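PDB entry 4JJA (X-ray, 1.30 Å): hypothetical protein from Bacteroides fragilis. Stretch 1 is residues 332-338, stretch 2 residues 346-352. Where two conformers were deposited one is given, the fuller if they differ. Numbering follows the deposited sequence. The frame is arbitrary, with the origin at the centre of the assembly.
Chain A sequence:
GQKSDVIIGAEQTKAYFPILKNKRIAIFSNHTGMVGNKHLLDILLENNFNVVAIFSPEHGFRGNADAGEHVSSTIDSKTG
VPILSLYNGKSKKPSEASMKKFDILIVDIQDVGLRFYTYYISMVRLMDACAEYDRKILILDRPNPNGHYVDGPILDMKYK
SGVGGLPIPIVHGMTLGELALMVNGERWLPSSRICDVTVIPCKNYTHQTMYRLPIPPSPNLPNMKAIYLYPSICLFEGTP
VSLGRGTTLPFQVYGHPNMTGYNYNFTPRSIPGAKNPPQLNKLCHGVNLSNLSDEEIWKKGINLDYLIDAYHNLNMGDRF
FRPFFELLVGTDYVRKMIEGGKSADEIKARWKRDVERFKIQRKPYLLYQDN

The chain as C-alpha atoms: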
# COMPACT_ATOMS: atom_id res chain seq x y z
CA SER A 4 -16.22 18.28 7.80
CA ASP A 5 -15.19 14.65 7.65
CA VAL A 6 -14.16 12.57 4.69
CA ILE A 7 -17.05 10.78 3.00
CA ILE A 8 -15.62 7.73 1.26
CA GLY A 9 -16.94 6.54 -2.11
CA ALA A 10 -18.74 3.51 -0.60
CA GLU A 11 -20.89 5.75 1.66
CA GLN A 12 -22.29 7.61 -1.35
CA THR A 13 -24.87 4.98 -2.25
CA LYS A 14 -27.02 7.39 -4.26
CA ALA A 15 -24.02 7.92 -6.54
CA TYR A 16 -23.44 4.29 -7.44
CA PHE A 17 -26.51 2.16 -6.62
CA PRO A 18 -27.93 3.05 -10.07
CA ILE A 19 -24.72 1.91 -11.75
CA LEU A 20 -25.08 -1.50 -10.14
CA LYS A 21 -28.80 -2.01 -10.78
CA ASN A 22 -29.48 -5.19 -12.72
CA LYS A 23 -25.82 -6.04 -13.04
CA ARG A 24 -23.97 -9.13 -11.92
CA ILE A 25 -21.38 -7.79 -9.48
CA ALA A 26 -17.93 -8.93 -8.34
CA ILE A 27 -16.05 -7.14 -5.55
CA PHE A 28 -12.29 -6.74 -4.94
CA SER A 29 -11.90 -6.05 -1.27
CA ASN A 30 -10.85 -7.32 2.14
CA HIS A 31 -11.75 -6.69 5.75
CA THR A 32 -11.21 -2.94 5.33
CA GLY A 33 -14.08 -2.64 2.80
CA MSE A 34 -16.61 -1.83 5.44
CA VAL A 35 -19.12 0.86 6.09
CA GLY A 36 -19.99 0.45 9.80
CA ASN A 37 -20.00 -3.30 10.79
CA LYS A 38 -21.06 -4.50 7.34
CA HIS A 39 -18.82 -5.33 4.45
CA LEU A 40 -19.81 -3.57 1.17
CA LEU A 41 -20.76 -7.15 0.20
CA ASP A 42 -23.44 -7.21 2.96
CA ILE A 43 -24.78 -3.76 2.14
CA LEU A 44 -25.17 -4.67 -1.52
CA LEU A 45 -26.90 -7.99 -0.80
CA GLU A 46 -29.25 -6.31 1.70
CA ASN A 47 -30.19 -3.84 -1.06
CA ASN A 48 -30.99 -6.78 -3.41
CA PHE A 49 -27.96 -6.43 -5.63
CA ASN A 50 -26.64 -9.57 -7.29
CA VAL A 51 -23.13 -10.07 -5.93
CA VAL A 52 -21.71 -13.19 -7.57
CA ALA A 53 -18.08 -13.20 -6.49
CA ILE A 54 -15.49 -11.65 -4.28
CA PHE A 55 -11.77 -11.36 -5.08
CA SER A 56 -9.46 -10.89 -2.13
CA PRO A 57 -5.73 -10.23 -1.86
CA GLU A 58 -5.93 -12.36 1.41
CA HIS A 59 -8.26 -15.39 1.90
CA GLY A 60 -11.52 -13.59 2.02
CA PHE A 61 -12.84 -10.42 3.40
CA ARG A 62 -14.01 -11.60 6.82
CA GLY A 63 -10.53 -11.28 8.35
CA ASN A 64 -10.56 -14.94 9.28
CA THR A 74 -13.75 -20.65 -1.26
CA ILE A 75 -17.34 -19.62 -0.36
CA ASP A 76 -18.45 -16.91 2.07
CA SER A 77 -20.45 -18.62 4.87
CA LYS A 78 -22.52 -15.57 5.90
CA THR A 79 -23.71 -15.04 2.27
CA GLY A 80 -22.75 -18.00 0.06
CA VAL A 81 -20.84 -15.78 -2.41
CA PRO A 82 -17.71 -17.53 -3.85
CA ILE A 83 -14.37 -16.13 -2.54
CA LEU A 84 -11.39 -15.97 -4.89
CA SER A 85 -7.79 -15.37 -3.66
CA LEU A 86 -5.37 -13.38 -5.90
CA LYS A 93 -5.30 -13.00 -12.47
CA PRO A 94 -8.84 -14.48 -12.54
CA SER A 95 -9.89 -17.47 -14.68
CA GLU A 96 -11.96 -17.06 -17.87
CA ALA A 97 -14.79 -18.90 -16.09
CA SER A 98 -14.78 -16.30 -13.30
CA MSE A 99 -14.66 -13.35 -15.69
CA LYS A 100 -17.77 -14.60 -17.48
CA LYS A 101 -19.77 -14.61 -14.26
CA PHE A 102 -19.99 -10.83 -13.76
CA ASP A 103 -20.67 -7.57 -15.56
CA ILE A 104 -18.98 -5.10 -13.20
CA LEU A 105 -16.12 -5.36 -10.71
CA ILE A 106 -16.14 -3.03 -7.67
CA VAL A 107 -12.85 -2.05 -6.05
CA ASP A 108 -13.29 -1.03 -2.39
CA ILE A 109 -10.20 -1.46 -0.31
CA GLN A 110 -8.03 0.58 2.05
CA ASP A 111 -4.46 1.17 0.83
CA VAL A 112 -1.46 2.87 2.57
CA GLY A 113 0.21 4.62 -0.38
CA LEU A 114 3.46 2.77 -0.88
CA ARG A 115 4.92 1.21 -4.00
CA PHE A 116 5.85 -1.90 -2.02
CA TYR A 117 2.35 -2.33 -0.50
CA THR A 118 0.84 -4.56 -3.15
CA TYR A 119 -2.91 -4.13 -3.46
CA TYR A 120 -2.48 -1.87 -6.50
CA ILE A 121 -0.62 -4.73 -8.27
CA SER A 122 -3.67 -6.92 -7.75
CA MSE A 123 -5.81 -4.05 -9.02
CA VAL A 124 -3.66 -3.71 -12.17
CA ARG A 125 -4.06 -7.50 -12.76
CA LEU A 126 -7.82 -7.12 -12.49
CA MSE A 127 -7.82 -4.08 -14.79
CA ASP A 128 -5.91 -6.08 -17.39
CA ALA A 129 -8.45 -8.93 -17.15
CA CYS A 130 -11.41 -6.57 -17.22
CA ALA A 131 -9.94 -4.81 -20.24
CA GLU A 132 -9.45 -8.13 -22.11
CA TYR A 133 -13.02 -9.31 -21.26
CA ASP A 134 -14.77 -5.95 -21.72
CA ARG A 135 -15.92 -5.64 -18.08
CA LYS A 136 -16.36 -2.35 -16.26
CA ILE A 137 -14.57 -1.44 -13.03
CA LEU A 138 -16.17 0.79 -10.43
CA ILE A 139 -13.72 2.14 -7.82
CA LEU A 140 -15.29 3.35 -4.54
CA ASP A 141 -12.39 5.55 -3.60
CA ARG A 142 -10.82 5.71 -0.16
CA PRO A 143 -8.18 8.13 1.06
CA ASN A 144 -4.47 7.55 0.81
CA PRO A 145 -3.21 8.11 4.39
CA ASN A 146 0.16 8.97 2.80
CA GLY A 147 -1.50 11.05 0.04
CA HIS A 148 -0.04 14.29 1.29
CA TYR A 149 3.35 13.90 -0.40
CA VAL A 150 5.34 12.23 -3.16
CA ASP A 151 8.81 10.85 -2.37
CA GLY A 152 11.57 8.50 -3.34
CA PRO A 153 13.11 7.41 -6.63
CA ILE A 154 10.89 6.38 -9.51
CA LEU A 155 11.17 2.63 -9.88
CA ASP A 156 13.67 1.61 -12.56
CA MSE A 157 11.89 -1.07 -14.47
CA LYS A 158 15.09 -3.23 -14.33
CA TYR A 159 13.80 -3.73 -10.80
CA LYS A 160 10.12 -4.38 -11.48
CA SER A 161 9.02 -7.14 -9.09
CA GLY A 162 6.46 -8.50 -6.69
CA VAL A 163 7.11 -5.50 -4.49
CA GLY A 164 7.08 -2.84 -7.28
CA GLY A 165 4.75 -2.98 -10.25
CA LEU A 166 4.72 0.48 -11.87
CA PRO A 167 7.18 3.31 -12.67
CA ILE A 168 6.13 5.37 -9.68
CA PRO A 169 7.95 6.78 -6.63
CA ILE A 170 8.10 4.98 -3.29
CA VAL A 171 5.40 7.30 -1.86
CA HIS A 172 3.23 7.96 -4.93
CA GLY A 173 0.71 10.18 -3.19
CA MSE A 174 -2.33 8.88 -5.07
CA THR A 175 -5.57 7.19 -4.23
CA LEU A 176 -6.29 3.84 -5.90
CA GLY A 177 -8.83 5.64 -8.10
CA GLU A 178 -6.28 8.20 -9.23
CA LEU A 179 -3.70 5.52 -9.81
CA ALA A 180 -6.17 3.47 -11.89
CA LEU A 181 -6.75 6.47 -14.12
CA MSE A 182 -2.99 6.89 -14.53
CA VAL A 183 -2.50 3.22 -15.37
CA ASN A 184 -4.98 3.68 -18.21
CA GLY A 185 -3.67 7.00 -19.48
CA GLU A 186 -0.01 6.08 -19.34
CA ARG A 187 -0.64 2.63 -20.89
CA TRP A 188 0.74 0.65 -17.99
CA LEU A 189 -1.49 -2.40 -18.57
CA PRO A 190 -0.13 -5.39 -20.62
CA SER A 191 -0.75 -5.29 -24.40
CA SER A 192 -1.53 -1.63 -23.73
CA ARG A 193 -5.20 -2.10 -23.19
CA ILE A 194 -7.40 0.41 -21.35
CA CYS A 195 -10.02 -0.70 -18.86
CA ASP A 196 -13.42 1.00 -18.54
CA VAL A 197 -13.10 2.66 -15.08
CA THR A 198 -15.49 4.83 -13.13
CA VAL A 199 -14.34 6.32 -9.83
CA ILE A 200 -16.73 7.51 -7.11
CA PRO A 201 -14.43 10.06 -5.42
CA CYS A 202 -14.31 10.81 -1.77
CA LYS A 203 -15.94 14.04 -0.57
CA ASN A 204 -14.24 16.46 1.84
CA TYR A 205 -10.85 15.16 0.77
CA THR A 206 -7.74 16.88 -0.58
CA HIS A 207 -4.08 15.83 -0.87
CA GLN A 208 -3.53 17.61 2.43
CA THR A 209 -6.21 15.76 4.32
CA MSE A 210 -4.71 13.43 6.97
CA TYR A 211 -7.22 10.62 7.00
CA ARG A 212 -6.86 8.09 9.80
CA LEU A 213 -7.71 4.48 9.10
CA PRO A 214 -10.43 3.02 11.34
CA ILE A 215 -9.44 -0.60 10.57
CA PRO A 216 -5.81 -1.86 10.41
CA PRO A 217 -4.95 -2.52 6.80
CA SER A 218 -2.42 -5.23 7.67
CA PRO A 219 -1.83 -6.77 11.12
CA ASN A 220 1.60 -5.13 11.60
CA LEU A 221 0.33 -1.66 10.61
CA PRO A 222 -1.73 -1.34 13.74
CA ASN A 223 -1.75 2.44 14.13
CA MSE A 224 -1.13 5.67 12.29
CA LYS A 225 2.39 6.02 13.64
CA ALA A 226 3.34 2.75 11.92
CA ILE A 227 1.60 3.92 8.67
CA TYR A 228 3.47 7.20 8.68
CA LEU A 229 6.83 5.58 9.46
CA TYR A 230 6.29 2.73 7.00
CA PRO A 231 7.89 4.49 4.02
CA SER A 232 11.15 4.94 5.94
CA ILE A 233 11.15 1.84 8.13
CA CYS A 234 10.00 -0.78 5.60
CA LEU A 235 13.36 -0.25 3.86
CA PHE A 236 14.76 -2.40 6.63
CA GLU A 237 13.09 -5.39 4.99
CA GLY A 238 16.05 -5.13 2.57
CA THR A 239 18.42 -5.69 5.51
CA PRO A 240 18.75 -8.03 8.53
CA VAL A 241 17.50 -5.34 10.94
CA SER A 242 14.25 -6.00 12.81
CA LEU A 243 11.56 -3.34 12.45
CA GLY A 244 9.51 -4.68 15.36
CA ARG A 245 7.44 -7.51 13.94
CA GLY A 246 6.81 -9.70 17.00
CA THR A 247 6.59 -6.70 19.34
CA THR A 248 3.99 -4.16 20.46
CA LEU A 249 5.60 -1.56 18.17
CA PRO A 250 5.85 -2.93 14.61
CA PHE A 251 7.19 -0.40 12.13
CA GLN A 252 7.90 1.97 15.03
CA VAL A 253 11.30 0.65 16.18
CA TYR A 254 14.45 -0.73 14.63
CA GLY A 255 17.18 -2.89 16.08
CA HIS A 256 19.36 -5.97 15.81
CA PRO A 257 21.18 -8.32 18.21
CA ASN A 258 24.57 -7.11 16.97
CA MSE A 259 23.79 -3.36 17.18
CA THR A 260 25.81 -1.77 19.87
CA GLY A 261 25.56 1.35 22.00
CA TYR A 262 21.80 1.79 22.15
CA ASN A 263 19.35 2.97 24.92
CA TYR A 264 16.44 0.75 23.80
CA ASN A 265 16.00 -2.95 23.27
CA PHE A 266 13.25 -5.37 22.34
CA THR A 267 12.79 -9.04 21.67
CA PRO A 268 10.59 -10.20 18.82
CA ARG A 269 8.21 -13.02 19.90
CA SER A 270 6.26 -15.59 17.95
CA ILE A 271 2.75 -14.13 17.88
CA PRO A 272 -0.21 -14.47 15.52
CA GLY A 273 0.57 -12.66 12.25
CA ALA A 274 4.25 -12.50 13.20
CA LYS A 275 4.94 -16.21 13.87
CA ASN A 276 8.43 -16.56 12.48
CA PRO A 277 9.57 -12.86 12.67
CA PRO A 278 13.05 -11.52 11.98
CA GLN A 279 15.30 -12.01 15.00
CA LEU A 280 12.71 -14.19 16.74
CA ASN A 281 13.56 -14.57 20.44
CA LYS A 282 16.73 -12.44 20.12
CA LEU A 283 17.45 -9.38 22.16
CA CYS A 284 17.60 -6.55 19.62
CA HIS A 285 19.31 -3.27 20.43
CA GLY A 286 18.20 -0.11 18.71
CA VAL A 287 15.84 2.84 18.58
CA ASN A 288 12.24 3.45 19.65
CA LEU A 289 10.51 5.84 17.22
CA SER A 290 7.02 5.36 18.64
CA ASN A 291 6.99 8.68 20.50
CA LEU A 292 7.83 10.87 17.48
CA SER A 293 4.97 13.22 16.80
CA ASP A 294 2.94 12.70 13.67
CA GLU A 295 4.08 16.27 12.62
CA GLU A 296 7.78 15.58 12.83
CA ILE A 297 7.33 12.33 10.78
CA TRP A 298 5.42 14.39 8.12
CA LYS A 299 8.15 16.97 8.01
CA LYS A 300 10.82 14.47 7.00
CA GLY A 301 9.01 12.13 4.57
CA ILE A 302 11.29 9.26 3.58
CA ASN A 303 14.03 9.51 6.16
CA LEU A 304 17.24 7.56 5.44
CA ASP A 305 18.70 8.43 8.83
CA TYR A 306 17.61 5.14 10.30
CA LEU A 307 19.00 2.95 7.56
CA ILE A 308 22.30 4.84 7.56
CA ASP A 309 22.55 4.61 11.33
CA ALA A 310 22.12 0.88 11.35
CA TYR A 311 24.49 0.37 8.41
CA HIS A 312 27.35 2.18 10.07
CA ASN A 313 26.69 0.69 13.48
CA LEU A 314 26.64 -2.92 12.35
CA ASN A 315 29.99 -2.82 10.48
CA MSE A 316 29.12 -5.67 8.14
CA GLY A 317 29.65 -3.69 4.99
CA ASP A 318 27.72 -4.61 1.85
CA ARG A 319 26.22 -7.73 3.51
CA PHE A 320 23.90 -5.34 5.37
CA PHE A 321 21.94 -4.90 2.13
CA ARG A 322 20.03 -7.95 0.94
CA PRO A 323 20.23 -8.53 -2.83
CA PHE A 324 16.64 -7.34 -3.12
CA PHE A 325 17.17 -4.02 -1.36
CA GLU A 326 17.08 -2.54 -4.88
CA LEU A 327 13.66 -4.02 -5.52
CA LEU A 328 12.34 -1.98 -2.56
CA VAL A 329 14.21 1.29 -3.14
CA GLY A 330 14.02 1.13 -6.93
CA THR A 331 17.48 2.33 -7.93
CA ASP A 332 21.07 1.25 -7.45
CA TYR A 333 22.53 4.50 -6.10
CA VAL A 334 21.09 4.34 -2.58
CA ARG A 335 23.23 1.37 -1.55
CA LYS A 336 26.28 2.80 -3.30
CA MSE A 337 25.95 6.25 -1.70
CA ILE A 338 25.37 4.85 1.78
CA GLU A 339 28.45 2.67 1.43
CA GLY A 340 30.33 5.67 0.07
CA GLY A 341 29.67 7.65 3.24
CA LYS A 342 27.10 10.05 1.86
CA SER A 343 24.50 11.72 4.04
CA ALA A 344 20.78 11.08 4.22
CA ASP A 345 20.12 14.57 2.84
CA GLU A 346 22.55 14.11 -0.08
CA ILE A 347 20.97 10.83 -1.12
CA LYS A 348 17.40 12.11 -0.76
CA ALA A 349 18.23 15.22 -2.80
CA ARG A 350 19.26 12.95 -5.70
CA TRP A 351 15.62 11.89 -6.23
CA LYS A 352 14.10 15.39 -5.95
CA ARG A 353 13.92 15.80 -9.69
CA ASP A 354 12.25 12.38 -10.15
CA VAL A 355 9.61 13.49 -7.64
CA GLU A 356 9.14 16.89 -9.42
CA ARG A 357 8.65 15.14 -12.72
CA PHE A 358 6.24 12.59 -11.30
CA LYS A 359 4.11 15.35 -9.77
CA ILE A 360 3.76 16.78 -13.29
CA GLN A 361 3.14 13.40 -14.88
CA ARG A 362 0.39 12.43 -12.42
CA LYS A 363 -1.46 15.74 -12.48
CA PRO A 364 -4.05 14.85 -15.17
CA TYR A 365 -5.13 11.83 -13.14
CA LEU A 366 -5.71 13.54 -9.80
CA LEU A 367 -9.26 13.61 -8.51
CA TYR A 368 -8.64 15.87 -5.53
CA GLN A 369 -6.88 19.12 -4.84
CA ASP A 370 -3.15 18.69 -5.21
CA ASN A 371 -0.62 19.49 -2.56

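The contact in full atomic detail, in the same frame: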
# COMPACT_ATOMS: atom_id res chain seq x y z
N ASP A 332 19.82 1.76 -7.95
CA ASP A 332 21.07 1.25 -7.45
C ASP A 332 21.90 2.24 -6.65
O ASP A 332 22.82 1.84 -5.95
CB ASP A 332 21.92 0.66 -8.61
CG ASP A 332 22.38 1.63 -9.59
OD1 ASP A 332 22.11 2.83 -9.52
OD2 ASP A 332 23.09 1.16 -10.54
N TYR A 333 21.58 3.53 -6.70
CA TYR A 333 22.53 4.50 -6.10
C TYR A 333 22.38 4.62 -4.61
O TYR A 333 23.28 5.13 -3.96
CB TYR A 333 22.47 5.86 -6.76
CG TYR A 333 21.17 6.63 -6.66
CD1 TYR A 333 20.73 7.18 -5.45
CD2 TYR A 333 20.39 6.87 -7.79
CE1 TYR A 333 19.57 7.93 -5.37
CE2 TYR A 333 19.24 7.62 -7.71
CZ TYR A 333 18.81 8.15 -6.50
OH TYR A 333 17.66 8.90 -6.44
N VAL A 334 21.25 4.20 -4.01
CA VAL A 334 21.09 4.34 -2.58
C VAL A 334 22.10 3.48 -1.81
O VAL A 334 22.83 3.99 -0.93
CB VAL A 334 19.65 4.09 -2.13
CG1 VAL A 334 19.50 4.09 -0.60
CG2 VAL A 334 18.69 5.11 -2.77
N ARG A 335 22.22 2.20 -2.17
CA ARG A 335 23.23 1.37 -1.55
C ARG A 335 24.62 1.96 -1.75
O ARG A 335 25.44 2.02 -0.81
CB ARG A 335 23.18 0.01 -2.22
CG ARG A 335 24.25 -0.96 -1.80
CD ARG A 335 24.37 -2.13 -2.74
NE ARG A 335 23.18 -2.97 -2.75
CZ ARG A 335 23.08 -4.22 -2.27
NH1 ARG A 335 24.09 -4.81 -1.66
NH2 ARG A 335 21.94 -4.88 -2.44
N LYS A 336 24.92 2.34 -2.99
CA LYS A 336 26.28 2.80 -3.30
C LYS A 336 26.64 4.07 -2.51
O LYS A 336 27.75 4.20 -1.99
CB LYS A 336 26.41 3.09 -4.79
CG LYS A 336 26.34 1.85 -5.67
CD LYS A 336 26.43 2.25 -7.18
CE LYS A 336 26.15 1.14 -8.17
NZ LYS A 336 26.23 1.69 -9.58
N MSE A 337 25.71 5.00 -2.43
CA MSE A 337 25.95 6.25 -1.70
C MSE A 337 26.04 6.05 -0.20
O MSE A 337 26.89 6.66 0.45
CB MSE A 337 24.89 7.27 -2.05
CG MSE A 337 24.97 7.78 -3.48
SE MSE A 337 23.63 9.06 -3.94
CE MSE A 337 24.37 10.65 -3.07
N ILE A 338 25.23 5.15 0.35
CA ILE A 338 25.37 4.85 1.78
C ILE A 338 26.77 4.29 2.05
O ILE A 338 27.47 4.70 2.97
CB ILE A 338 24.30 3.91 2.30
CG1 ILE A 338 22.92 4.61 2.24
CG2 ILE A 338 24.63 3.46 3.73
CD1 ILE A 338 21.72 3.79 2.61
N GLU A 346 21.93 14.19 1.24
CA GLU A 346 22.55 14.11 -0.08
C GLU A 346 21.84 13.08 -0.96
O GLU A 346 21.58 13.29 -2.13
CB GLU A 346 23.99 13.63 0.06
CG GLU A 346 25.03 14.64 0.36
CD GLU A 346 26.37 14.01 0.19
OE1 GLU A 346 26.86 13.34 1.14
OE2 GLU A 346 26.89 14.13 -0.94
N ILE A 347 21.59 11.91 -0.38
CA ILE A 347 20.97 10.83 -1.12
C ILE A 347 19.53 11.22 -1.49
O ILE A 347 19.11 11.08 -2.65
CB ILE A 347 21.01 9.49 -0.32
CG1 ILE A 347 22.46 9.12 -0.05
CG2 ILE A 347 20.29 8.39 -1.10
CD1 ILE A 347 22.62 7.95 0.92
N LYS A 348 18.78 11.73 -0.51
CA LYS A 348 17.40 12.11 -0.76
C LYS A 348 17.31 13.21 -1.83
O LYS A 348 16.46 13.19 -2.69
CB LYS A 348 16.73 12.50 0.54
CG LYS A 348 15.36 13.10 0.33
CD LYS A 348 14.55 13.03 1.59
CE LYS A 348 13.14 13.54 1.35
NZ LYS A 348 12.24 13.19 2.43
N ALA A 349 18.23 14.17 -1.82
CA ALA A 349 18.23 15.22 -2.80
C ALA A 349 18.37 14.66 -4.22
O ALA A 349 17.91 15.28 -5.16
CB ALA A 349 19.37 16.25 -2.49
N ARG A 350 19.02 13.51 -4.39
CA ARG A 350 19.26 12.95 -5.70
C ARG A 350 17.94 12.57 -6.42
O ARG A 350 17.90 12.57 -7.63
CB ARG A 350 20.23 11.78 -5.63
CG ARG A 350 20.70 11.35 -7.01
CD ARG A 350 21.86 10.43 -6.95
NE ARG A 350 22.18 9.88 -8.27
CZ ARG A 350 23.22 9.06 -8.46
NH1 ARG A 350 24.06 8.80 -7.47
NH2 ARG A 350 23.43 8.50 -9.64
N TRP A 351 16.90 12.25 -5.65
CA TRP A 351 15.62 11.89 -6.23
C TRP A 351 14.64 13.05 -6.34
O TRP A 351 13.51 12.85 -6.75
CB TRP A 351 15.01 10.66 -5.59
CG TRP A 351 14.57 10.77 -4.18
CD1 TRP A 351 13.56 11.56 -3.64
CD2 TRP A 351 15.06 9.99 -3.07
NE1 TRP A 351 13.42 11.30 -2.31
CE2 TRP A 351 14.29 10.31 -1.94
CE3 TRP A 351 16.04 9.00 -2.96
CZ2 TRP A 351 14.48 9.70 -0.70
CZ3 TRP A 351 16.22 8.38 -1.71
CH2 TRP A 351 15.45 8.74 -0.62
N LYS A 352 15.04 14.26 -5.92
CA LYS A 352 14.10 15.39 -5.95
C LYS A 352 13.51 15.64 -7.32
O LYS A 352 12.31 15.85 -7.46
CB LYS A 352 14.80 16.64 -5.42
CG LYS A 352 13.95 17.90 -5.40
CD LYS A 352 12.77 17.76 -4.55
CE LYS A 352 12.20 19.16 -4.15
NZ LYS A 352 11.72 19.16 -2.74

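The two stretches carry helices of one chain that pack nearly antiparallel. Their axes make an angle of 156° and approach to 10.4 Å. Val334 and Ile347 mark the closest backbone register, with their CA atoms 6.7 Å apart. No hydrogen bond or salt bridge crosses between the stretches. Apolar packing and one stacked pair hold the contact, which buries 448 Å² in total.

Ile347 covers the most surface. Its side chain sits as a knob in a hole formed by Tyr333, Val334, Met337 and Ile338. These are two adjacent pairs, four residues apart, so one helical turn brings them together on one side. The CA-to-CB bond of Ile347 points sideways, but the m, t rotamer brings the end of the side chain nearer. Ile347 CD1 lies 3.6 Å from Ile338 CG1, and Ile347 CG1 lies 3.7 Å from Met337 CB. On the other branch, Ile347 CG2 is 4.0 Å from Val334 CG2.

Tyr333 points toward the second stretch and meets Arg350. The guanidinium of Arg350 lies flat on the tyrosine ring, with planes at 6° and centres 4.1 Å apart. The charge is off-centre: Arg350 CZ is 33° from the ring normal. The methylene is better centred, with Arg350 CD 3.6 Å from the ring centroid and almost directly above it. The extended, all-t side chain of Arg350 thus offers both a CH-pi and a cation-pi contact to the same face. Farther along, Tyr333 OH reaches Trp351 CB at 3.3 Å.

Met337, modelled as selenomethionine, also points toward the second stretch. Met337 SE lies 3.6 Å from Arg350 NH1, at the edge of the guanidinium and near its plane. Met337 CE approaches Glu346 O at 4.0 Å. Val334 adds an apolar contact, with Val334 CG2 4.2 Å from Trp351 CZ3 at the indole edge.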